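Local coordinates for SnoaL-like domain-containing protein (Burkholderia thailandensis E264, PDB 3EC9) that is of unknown function but belongs to the SnoaL-like, NTF2-type family, whose members commonly bind or convert small molecules in a pocket above a curved beta sheet, at residues A35-A40 with R56-I61; G48-G53 with E71-Y76; Y15-D20 with G120-F125. One frame throughout, in Å; residues are numbered along the deposited sequence. Where two conformers were deposited one is given.

In the fold
Contact 3 joins residues 15-20 of the first helix to 120-125 at the start of strand 121-129, and the other two contacts lie within the loop of chain it closes. Contacts 1 and 2 interlock along the chain, in the order 35-40, 48-53, 56-61 and 71-76, and use the two ends of helix 58-72; their centres are about 19 Å apart. The centres of contacts 1 and 3 lie about 12 Å apart, and backbone hydrogen bonds link I122 with D36 and A38. Contact 2 is centred about 22 Å from contact 3. In this NTF2-like fold, contacts 1 and 3 pack helices 58-72 and 14-26 near the start of strand 121-129, whereas contact 2 holds loop 48-53 against the helix-to-strand junction at 72-73.

Contact 1: residues A35-A40 with R56-I61; sequences ADIAPA and RSADEI
I37 projects from the short strand 37-38 toward the first turn of helix 58-72 and meets A58 and I61 with one branch, its CG2 methyl. With CG1 beside the backbone N (chi1 -65°), CG2 stands anti to that N and becomes the branch that faces the helix. It approaches A58 at the CB methyl, 4.3 Å from I37 CG2. The tip of I61, its CD1, reaches the same I37 CG2 from one helical turn further on, also at 4.3 Å, with the outer torsion extended (chi2 158°). The I37 methyl is thus shared by two apolar groups on the same helix, in loose van der Waals contact with each. Beyond I37 the chain turns a corner, and P39 CB points away from the helix, so that near R56 the segments approach through backbone: the carbonyl oxygens P39 O and R56 O lie 3.8 Å apart.

The helix start is shaped by a polar bond of its own. S57 is the N-cap, its OG accepting from E60 N at 3.1 Å, and this cap opens the helix at A58. An N-capped helix start is here packed on the sheet side of an NTF2-like fold.

M34 of helix 30-34 packs on A58 and I61, W43 of strand 41-45 on I37 and I61, and Y55 of strand 53-55 on I61, while I122 of strand 121-129 meets I37; the contact therefore joins the first turn of helix 58-72 to strand 37-38, beside helix 30-34 and strands 41-45, 53-55 and 121-129.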
loop_
_atom_site.group_PDB
_atom_site.type_symbol
_atom_site.label_atom_id
_atom_site.label_comp_id
_atom_site.label_asym_id
_atom_site.label_seq_id
_atom_site.Cartn_x
_atom_site.Cartn_y
_atom_site.Cartn_z
ATOM N N ALA B 35 -18.294 12.192 -7.806
ATOM C CA ALA B 35 -19.734 11.928 -8.098
ATOM C C ALA B 35 -20.299 10.776 -7.258
ATOM O O ALA B 35 -21.500 10.818 -6.878
ATOM C CB ALA B 35 -19.961 11.644 -9.565
ATOM N N ASP B 36 -19.474 9.740 -6.998
ATOM C CA ASP B 36 -19.949 8.546 -6.305
ATOM C C ASP B 36 -19.470 8.478 -4.845
ATOM O O ASP B 36 -19.617 7.442 -4.187
ATOM C CB ASP B 36 -19.558 7.270 -7.048
ATOM C CG ASP B 36 -20.147 7.219 -8.438
ATOM O OD1 ASP B 36 -21.395 7.421 -8.578
ATOM O OD2 ASP B 36 -19.369 6.995 -9.384
ATOM N N ILE B 37 -18.918 9.586 -4.342
ATOM C CA ILE B 37 -18.464 9.645 -2.964
ATOM C C ILE B 37 -19.666 9.687 -2.024
ATOM O O ILE B 37 -20.540 10.560 -2.145
ATOM C CB ILE B 37 -17.539 10.860 -2.756
ATOM C CG1 ILE B 37 -16.262 10.699 -3.575
ATOM C CG2 ILE B 37 -17.118 11.062 -1.295
ATOM C CD1 ILE B 37 -15.226 9.608 -3.117
ATOM N N ALA B 38 -19.679 8.774 -1.054
ATOM C CA ALA B 38 -20.797 8.720 -0.088
ATOM C C ALA B 38 -20.720 9.874 0.898
ATOM O O ALA B 38 -19.639 10.395 1.229
ATOM C CB ALA B 38 -20.774 7.423 0.674
ATOM N N PRO B 39 -21.885 10.314 1.377
ATOM C CA PRO B 39 -21.933 11.238 2.504
ATOM C C PRO B 39 -21.077 10.753 3.675
ATOM O O PRO B 39 -20.444 11.549 4.368
ATOM C CB PRO B 39 -23.395 11.178 2.915
ATOM C CG PRO B 39 -24.128 10.929 1.639
ATOM C CD PRO B 39 -23.232 9.994 0.853
ATOM N N ALA B 40 -21.075 9.445 3.887
ATOM C CA ALA B 40 -20.386 8.830 5.013
ATOM C C ALA B 40 -18.913 8.484 4.677
ATOM O O ALA B 40 -18.286 7.742 5.402
ATOM C CB ALA B 40 -21.142 7.567 5.421
ATOM N N ARG B 56 -13.728 13.511 5.503
ATOM C CA ARG B 56 -15.067 12.960 5.751
ATOM C C ARG B 56 -16.150 13.618 4.888
ATOM O O ARG B 56 -17.346 13.502 5.187
ATOM C CB ARG B 56 -15.395 13.029 7.248
ATOM C CG ARG B 56 -14.449 12.164 8.091
ATOM C CD ARG B 56 -14.964 11.942 9.476
ATOM N NE ARG B 56 -14.510 10.647 9.963
ATOM C CZ ARG B 56 -13.321 10.414 10.504
ATOM N NH1 ARG B 56 -12.430 11.403 10.665
ATOM N NH2 ARG B 56 -13.027 9.163 10.888
ATOM N N SER B 57 -15.745 14.275 3.804
ATOM C CA SER B 57 -16.691 14.775 2.811
ATOM C C SER B 57 -15.935 14.995 1.535
ATOM O O SER B 57 -14.701 15.162 1.557
ATOM C CB SER B 57 -17.334 16.131 3.224
ATOM O OG SER B 57 -16.372 17.182 3.333
ATOM N N ALA B 58 -16.676 15.003 0.435
ATOM C CA ALA B 58 -16.099 15.368 -0.858
ATOM C C ALA B 58 -15.404 16.743 -0.802
ATOM O O ALA B 58 -14.284 16.901 -1.289
ATOM C CB ALA B 58 -17.159 15.347 -1.981
ATOM N N ASP B 59 -16.037 17.733 -0.152
ATOM C CA ASP B 59 -15.437 19.076 -0.007
ATOM C C ASP B 59 -14.084 19.034 0.651
ATOM O O ASP B 59 -13.145 19.701 0.201
ATOM C CB ASP B 59 -16.348 20.038 0.799
ATOM C CG ASP B 59 -15.664 21.383 1.116
ATOM O OD1 ASP B 59 -15.357 22.171 0.185
ATOM O OD2 ASP B 59 -15.420 21.644 2.315
ATOM N N GLU B 60 -13.982 18.268 1.741
ATOM C CA GLU B 60 -12.713 18.112 2.451
ATOM C C GLU B 60 -11.652 17.510 1.559
ATOM O O GLU B 60 -10.503 17.971 1.513
ATOM C CB GLU B 60 -12.885 17.226 3.684
ATOM C CG GLU B 60 -13.531 17.936 4.862
ATOM C CD GLU B 60 -13.818 16.976 6.005
ATOM O OE1 GLU B 60 -12.931 16.164 6.351
ATOM O OE2 GLU B 60 -14.943 17.047 6.558
ATOM N N ILE B 61 -12.042 16.461 0.847
ATOM C CA ILE B 61 -11.088 15.751 0.001
ATOM C C ILE B 61 -10.573 16.689 -1.081
ATOM O O ILE B 61 -9.377 16.772 -1.350
ATOM C CB ILE B 61 -11.745 14.499 -0.608
ATOM C CG1 ILE B 61 -12.102 13.525 0.520
ATOM C CG2 ILE B 61 -10.782 13.826 -1.613
ATOM C CD1 ILE B 61 -13.257 12.469 0.118
#

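Contact 2: residues G48-G53 with E71-Y76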
loop_
_atom_site.group_PDB
_atom_site.type_symbol
_atom_site.label_atom_id
_atom_site.label_comp_id
_atom_site.label_asym_id
_atom_site.label_seq_id
_atom_site.Cartn_x
_atom_site.Cartn_y
_atom_site.Cartn_z
ATOM N N GLY B 48 2.388 9.204 6.855
ATOM C CA GLY B 48 3.628 9.866 6.411
ATOM C C GLY B 48 3.547 10.709 5.160
ATOM O O GLY B 48 4.550 11.313 4.769
ATOM N N PHE B 49 2.366 10.750 4.533
ATOM C CA PHE B 49 2.153 11.500 3.274
ATOM C C PHE B 49 1.865 12.975 3.632
ATOM O O PHE B 49 1.239 13.227 4.667
ATOM C CB PHE B 49 1.005 10.876 2.489
ATOM C CG PHE B 49 0.910 11.374 1.066
ATOM C CD1 PHE B 49 1.838 10.973 0.102
ATOM C CD2 PHE B 49 -0.112 12.227 0.693
ATOM C CE1 PHE B 49 1.716 11.448 -1.186
ATOM C CE2 PHE B 49 -0.225 12.708 -0.575
ATOM C CZ PHE B 49 0.695 12.325 -1.528
ATOM N N PRO B 50 2.293 13.964 2.801
ATOM C CA PRO B 50 2.058 15.362 3.218
ATOM C C PRO B 50 0.600 15.722 3.495
ATOM O O PRO B 50 0.310 16.487 4.419
ATOM C CB PRO B 50 2.573 16.199 2.034
ATOM C CG PRO B 50 3.068 15.244 0.988
ATOM C CD PRO B 50 3.094 13.875 1.572
ATOM N N CYS B 51 -0.305 15.150 2.695
ATOM C CA CYS B 51 -1.747 15.311 2.887
ATOM C C CYS B 51 -2.404 14.378 3.955
ATOM O O CYS B 51 -3.640 14.243 3.946
ATOM C CB CYS B 51 -2.443 15.165 1.544
ATOM S SG CYS B 51 -1.830 16.421 0.390
ATOM N N ALA B 52 -1.575 13.726 4.777
ATOM C CA ALA B 52 -1.991 12.797 5.803
ATOM C C ALA B 52 -3.281 13.221 6.485
ATOM O O ALA B 52 -3.441 14.381 6.894
ATOM C CB ALA B 52 -0.914 12.630 6.880
ATOM N N GLY B 53 -4.152 12.265 6.725
ATOM C CA GLY B 53 -5.339 12.514 7.508
ATOM C C GLY B 53 -6.522 11.702 7.010
ATOM O O GLY B 53 -6.447 11.053 5.955
ATOM N N GLU B 71 -1.319 22.797 -5.596
ATOM C CA GLU B 71 -0.602 23.997 -5.141
ATOM C C GLU B 71 0.878 23.721 -4.850
ATOM O O GLU B 71 1.719 24.610 -5.030
ATOM C CB GLU B 71 -1.232 24.587 -3.888
ATOM C CG GLU B 71 -2.634 25.110 -4.155
ATOM C CD GLU B 71 -3.355 25.577 -2.920
ATOM O OE1 GLU B 71 -3.078 25.061 -1.822
ATOM O OE2 GLU B 71 -4.234 26.456 -3.095
ATOM N N GLU B 72 1.203 22.529 -4.343
ATOM C CA GLU B 72 2.541 22.276 -3.785
ATOM C C GLU B 72 3.474 21.500 -4.729
ATOM O O GLU B 72 4.680 21.453 -4.518
ATOM C CB GLU B 72 2.407 21.578 -2.417
ATOM C CG GLU B 72 1.741 22.477 -1.379
ATOM C CD GLU B 72 1.636 21.870 0.012
ATOM O OE1 GLU B 72 1.758 20.624 0.164
ATOM O OE2 GLU B 72 1.500 22.666 0.976
ATOM N N TRP B 73 2.896 20.918 -5.771
ATOM C CA TRP B 73 3.595 20.055 -6.747
ATOM C C TRP B 73 3.261 20.504 -8.157
ATOM O O TRP B 73 2.115 20.924 -8.438
ATOM C CB TRP B 73 3.137 18.597 -6.600
ATOM C CG TRP B 73 3.394 18.030 -5.275
ATOM C CD1 TRP B 73 2.580 18.138 -4.178
ATOM C CD2 TRP B 73 4.547 17.324 -4.842
ATOM N NE1 TRP B 73 3.127 17.513 -3.121
ATOM C CE2 TRP B 73 4.320 16.957 -3.481
ATOM C CE3 TRP B 73 5.725 16.869 -5.480
ATOM C CZ2 TRP B 73 5.241 16.236 -2.732
ATOM C CZ3 TRP B 73 6.646 16.147 -4.715
ATOM C CH2 TRP B 73 6.396 15.842 -3.359
ATOM N N ASP B 74 4.276 20.428 -9.028
ATOM C CA ASP B 74 4.131 20.534 -10.464
ATOM C C ASP B 74 3.976 19.133 -11.060
ATOM O O ASP B 74 4.807 18.250 -10.821
ATOM C CB ASP B 74 5.377 21.175 -11.060
ATOM C CG ASP B 74 5.220 21.487 -12.559
ATOM O OD1 ASP B 74 4.071 21.526 -13.067
ATOM O OD2 ASP B 74 6.255 21.728 -13.229
ATOM N N GLY B 75 2.872 18.900 -11.780
ATOM C CA GLY B 75 2.717 17.674 -12.520
ATOM C C GLY B 75 2.533 16.425 -11.667
ATOM O O GLY B 75 2.975 15.323 -12.051
ATOM N N TYR B 76 1.900 16.612 -10.515
ATOM C CA TYR B 76 1.577 15.495 -9.637
ATOM C C TYR B 76 0.658 14.524 -10.384
ATOM O O TYR B 76 -0.424 14.901 -10.826
ATOM C CB TYR B 76 0.907 15.925 -8.307
ATOM C CG TYR B 76 1.046 14.789 -7.295
ATOM C CD1 TYR B 76 0.158 13.706 -7.266
ATOM C CD2 TYR B 76 2.103 14.762 -6.410
ATOM C CE1 TYR B 76 0.346 12.649 -6.381
ATOM C CE2 TYR B 76 2.264 13.745 -5.508
ATOM C CZ TYR B 76 1.394 12.666 -5.526
ATOM O OH TYR B 76 1.591 11.651 -4.604
#
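F49 O accepts from A52 N at 2.9 Å, closing a type I beta turn in the loop between strands 41-45 and 53-55; the turn sets F49 and P50 against Y76 and W73, where helix 58-72 gives way to strand 73-86 of the NTF2-like fold. Four side chains make the contact, in two pairs. F49 and Y76 approach from opposite directions, each with CG anti to its backbone N (chi1 -167° and -161°), which carries each ring toward the other segment. The hydroxyl of Y76 arrives at the edge of the F49 ring, close to its plane, with Y76 OH 3.3 Å from F49 CZ. Beside them, P50 CG touches the rim of the indole, 4.4 Å from W73 CZ2.

Contacts within each segment add to the layering. P50 CD sits 3.3 Å above one face of the F49 ring, near its rim, and Y76 CD2 lies 3.7 Å above one face of the W73 indole, also displaced toward the rim.

Helix 131-137 packs beside the same residues, T131 on F49 and V134 on P50 and W73, while L69 of helix 58-72 touches both F49 and Y76. D130 of the second subunit accepts a hydrogen bond from G48 N, which places the start of the loop at the dimer interface. An acetate ion and a glycerol, probably from the crystallisation liquor, lie about 5 and 6 Å from the Y76 side chain, consistent with a pocket nearby. Y76 OH itself is buried by the contact and has no hydrogen-bonding partner in the model, its position against F49 CE1 and CZ being one of packing.

Contact 3: residues Y15-D20 with G120-F125; sequences YQIVAD and GKIVHF
Helix 14-26 passes the beginning of strand 121-129 with I17 and G120 as the nearest backbone pair, their CA atoms 7.6 Å apart, and G120, the loop residue before the strand, at a positive phi (79°). I17 carries the helix side of the contact and divides its two branches between two partners. CG2, anti to the backbone N because CG1 lies beside it (chi1 -68°), lies along the I122 side chain, 3.8 Å from I122 CG1 and a little further from I122 CD1. The two isoleucines run past each other in opposite directions, so that CG2 of I17 lies beside the outer part of I122. The other branch of I17 is extended, and its CD1 end reaches the glycine backbone, 3.5 Å from G120 O and 3.8 Å from G120 CA.

I122 is also covered from the flanks: W115 of strand 106-118 and I41 of strand 41-45 touch its side chain, and its backbone is bonded to D36 and A38. Directly after it the strand contains a classic beta bulge, V123 and H124 both facing R116.

This is the N-terminal helix packing on the curved sheet of an NTF2-like fold. About 163 Å² of surface is buried, with the I17 hydrocarbon on one side and I122 and the G120 backbone on the other; the contact is nonpolar and nondirectional, with no hydrogen bond between the segments to set its angle.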
loop_
_atom_site.group_PDB
_atom_site.type_symbol
_atom_site.label_atom_id
_atom_site.label_comp_id
_atom_site.label_asym_id
_atom_site.label_seq_id
_atom_site.Cartn_x
_atom_site.Cartn_y
_atom_site.Cartn_z
ATOM N N TYR B 15 -15.908 -2.234 -8.850
ATOM C CA TYR B 15 -14.756 -2.109 -9.726
ATOM C C TYR B 15 -14.950 -0.974 -10.758
ATOM O O TYR B 15 -14.068 -0.147 -11.004
ATOM C CB TYR B 15 -14.504 -3.464 -10.440
ATOM C CG TYR B 15 -13.373 -3.494 -11.458
ATOM C CD1 TYR B 15 -13.570 -3.035 -12.744
ATOM C CD2 TYR B 15 -12.115 -3.998 -11.119
ATOM C CE1 TYR B 15 -12.574 -3.046 -13.689
ATOM C CE2 TYR B 15 -11.099 -4.025 -12.053
ATOM C CZ TYR B 15 -11.325 -3.536 -13.343
ATOM O OH TYR B 15 -10.297 -3.545 -14.283
ATOM N N GLN B 16 -16.103 -0.996 -11.424
ATOM C CA GLN B 16 -16.421 0.015 -12.451
ATOM C C GLN B 16 -16.505 1.415 -11.871
ATOM O O GLN B 16 -15.994 2.394 -12.452
ATOM C CB GLN B 16 -17.723 -0.372 -13.135
ATOM C CG GLN B 16 -17.598 -1.593 -14.031
ATOM C CD GLN B 16 -18.916 -1.980 -14.638
ATOM O OE1 GLN B 16 -19.830 -2.310 -13.913
ATOM N NE2 GLN B 16 -19.058 -1.857 -15.964
ATOM N N ILE B 17 -17.141 1.526 -10.709
ATOM C CA ILE B 17 -17.260 2.798 -10.012
ATOM C C ILE B 17 -15.865 3.381 -9.699
ATOM O O ILE B 17 -15.595 4.565 -9.869
ATOM C CB ILE B 17 -18.097 2.639 -8.716
ATOM C CG1 ILE B 17 -19.544 2.325 -9.125
ATOM C CG2 ILE B 17 -18.053 3.912 -7.784
ATOM C CD1 ILE B 17 -20.500 1.914 -7.981
ATOM N N VAL B 18 -14.967 2.529 -9.204
ATOM C CA VAL B 18 -13.610 2.977 -8.893
ATOM C C VAL B 18 -12.830 3.270 -10.166
ATOM O O VAL B 18 -12.157 4.282 -10.259
ATOM C CB VAL B 18 -12.887 1.932 -8.009
ATOM C CG1 VAL B 18 -11.363 2.232 -7.877
ATOM C CG2 VAL B 18 -13.562 1.878 -6.640
ATOM N N ALA B 19 -12.958 2.414 -11.193
ATOM C CA ALA B 19 -12.384 2.733 -12.498
ATOM C C ALA B 19 -12.856 4.096 -13.019
ATOM O O ALA B 19 -12.046 4.868 -13.570
ATOM C CB ALA B 19 -12.709 1.627 -13.522
ATOM N N ASP B 20 -14.154 4.378 -12.886
ATOM C CA ASP B 20 -14.682 5.706 -13.299
ATOM C C ASP B 20 -13.997 6.857 -12.548
ATOM O O ASP B 20 -13.659 7.902 -13.121
ATOM C CB ASP B 20 -16.161 5.805 -13.012
ATOM C CG ASP B 20 -17.008 5.006 -13.968
ATOM O OD1 ASP B 20 -16.541 4.597 -15.051
ATOM O OD2 ASP B 20 -18.192 4.832 -13.633
ATOM N N GLY B 120 -23.573 1.357 -4.161
ATOM C CA GLY B 120 -23.220 2.196 -5.289
ATOM C C GLY B 120 -22.393 3.435 -4.999
ATOM O O GLY B 120 -22.169 4.254 -5.901
ATOM N N LYS B 121 -21.978 3.594 -3.744
ATOM C CA LYS B 121 -21.197 4.759 -3.352
ATOM C C LYS B 121 -19.870 4.329 -2.725
ATOM O O LYS B 121 -19.770 3.352 -1.947
ATOM C CB LYS B 121 -21.938 5.591 -2.328
ATOM C CG LYS B 121 -23.291 6.183 -2.799
ATOM C CD LYS B 121 -23.087 7.344 -3.747
ATOM C CE LYS B 121 -24.336 8.220 -3.894
ATOM N NZ LYS B 121 -24.145 9.237 -4.981
ATOM N N ILE B 122 -18.858 5.101 -3.033
ATOM C CA ILE B 122 -17.557 4.903 -2.405
ATOM C C ILE B 122 -17.637 5.386 -0.953
ATOM O O ILE B 122 -17.890 6.565 -0.691
ATOM C CB ILE B 122 -16.466 5.691 -3.167
ATOM C CG1 ILE B 122 -16.280 5.154 -4.602
ATOM C CG2 ILE B 122 -15.122 5.652 -2.425
ATOM C CD1 ILE B 122 -15.417 6.106 -5.487
ATOM N N VAL B 123 -17.424 4.457 -0.023
ATOM C CA VAL B 123 -17.455 4.791 1.423
ATOM C C VAL B 123 -16.091 4.801 2.146
ATOM O O VAL B 123 -15.979 5.307 3.234
ATOM C CB VAL B 123 -18.371 3.835 2.184
ATOM C CG1 VAL B 123 -19.832 4.066 1.774
ATOM C CG2 VAL B 123 -17.969 2.393 2.068
ATOM N N HIS B 124 -15.093 4.146 1.584
ATOM C CA HIS B 124 -13.743 4.181 2.181
ATOM C C HIS B 124 -12.669 4.193 1.075
ATOM O O HIS B 124 -12.777 3.512 0.047
ATOM C CB HIS B 124 -13.489 3.008 3.158
ATOM C CG HIS B 124 -12.606 3.363 4.328
ATOM N ND1 HIS B 124 -11.226 3.366 4.267
ATOM C CD2 HIS B 124 -12.926 3.717 5.600
ATOM C CE1 HIS B 124 -10.737 3.723 5.442
ATOM N NE2 HIS B 124 -11.747 3.944 6.268
ATOM N N PHE B 125 -11.629 4.972 1.340
ATOM C CA PHE B 125 -10.398 5.018 0.542
ATOM C C PHE B 125 -9.250 5.034 1.530
ATOM O O PHE B 125 -9.282 5.765 2.534
ATOM C CB PHE B 125 -10.328 6.297 -0.292
ATOM C CG PHE B 125 -8.976 6.614 -0.861
ATOM C CD1 PHE B 125 -8.052 7.382 -0.142
ATOM C CD2 PHE B 125 -8.619 6.129 -2.112
ATOM C CE1 PHE B 125 -6.831 7.670 -0.704
ATOM C CE2 PHE B 125 -7.367 6.438 -2.682
ATOM C CZ PHE B 125 -6.500 7.199 -1.976
#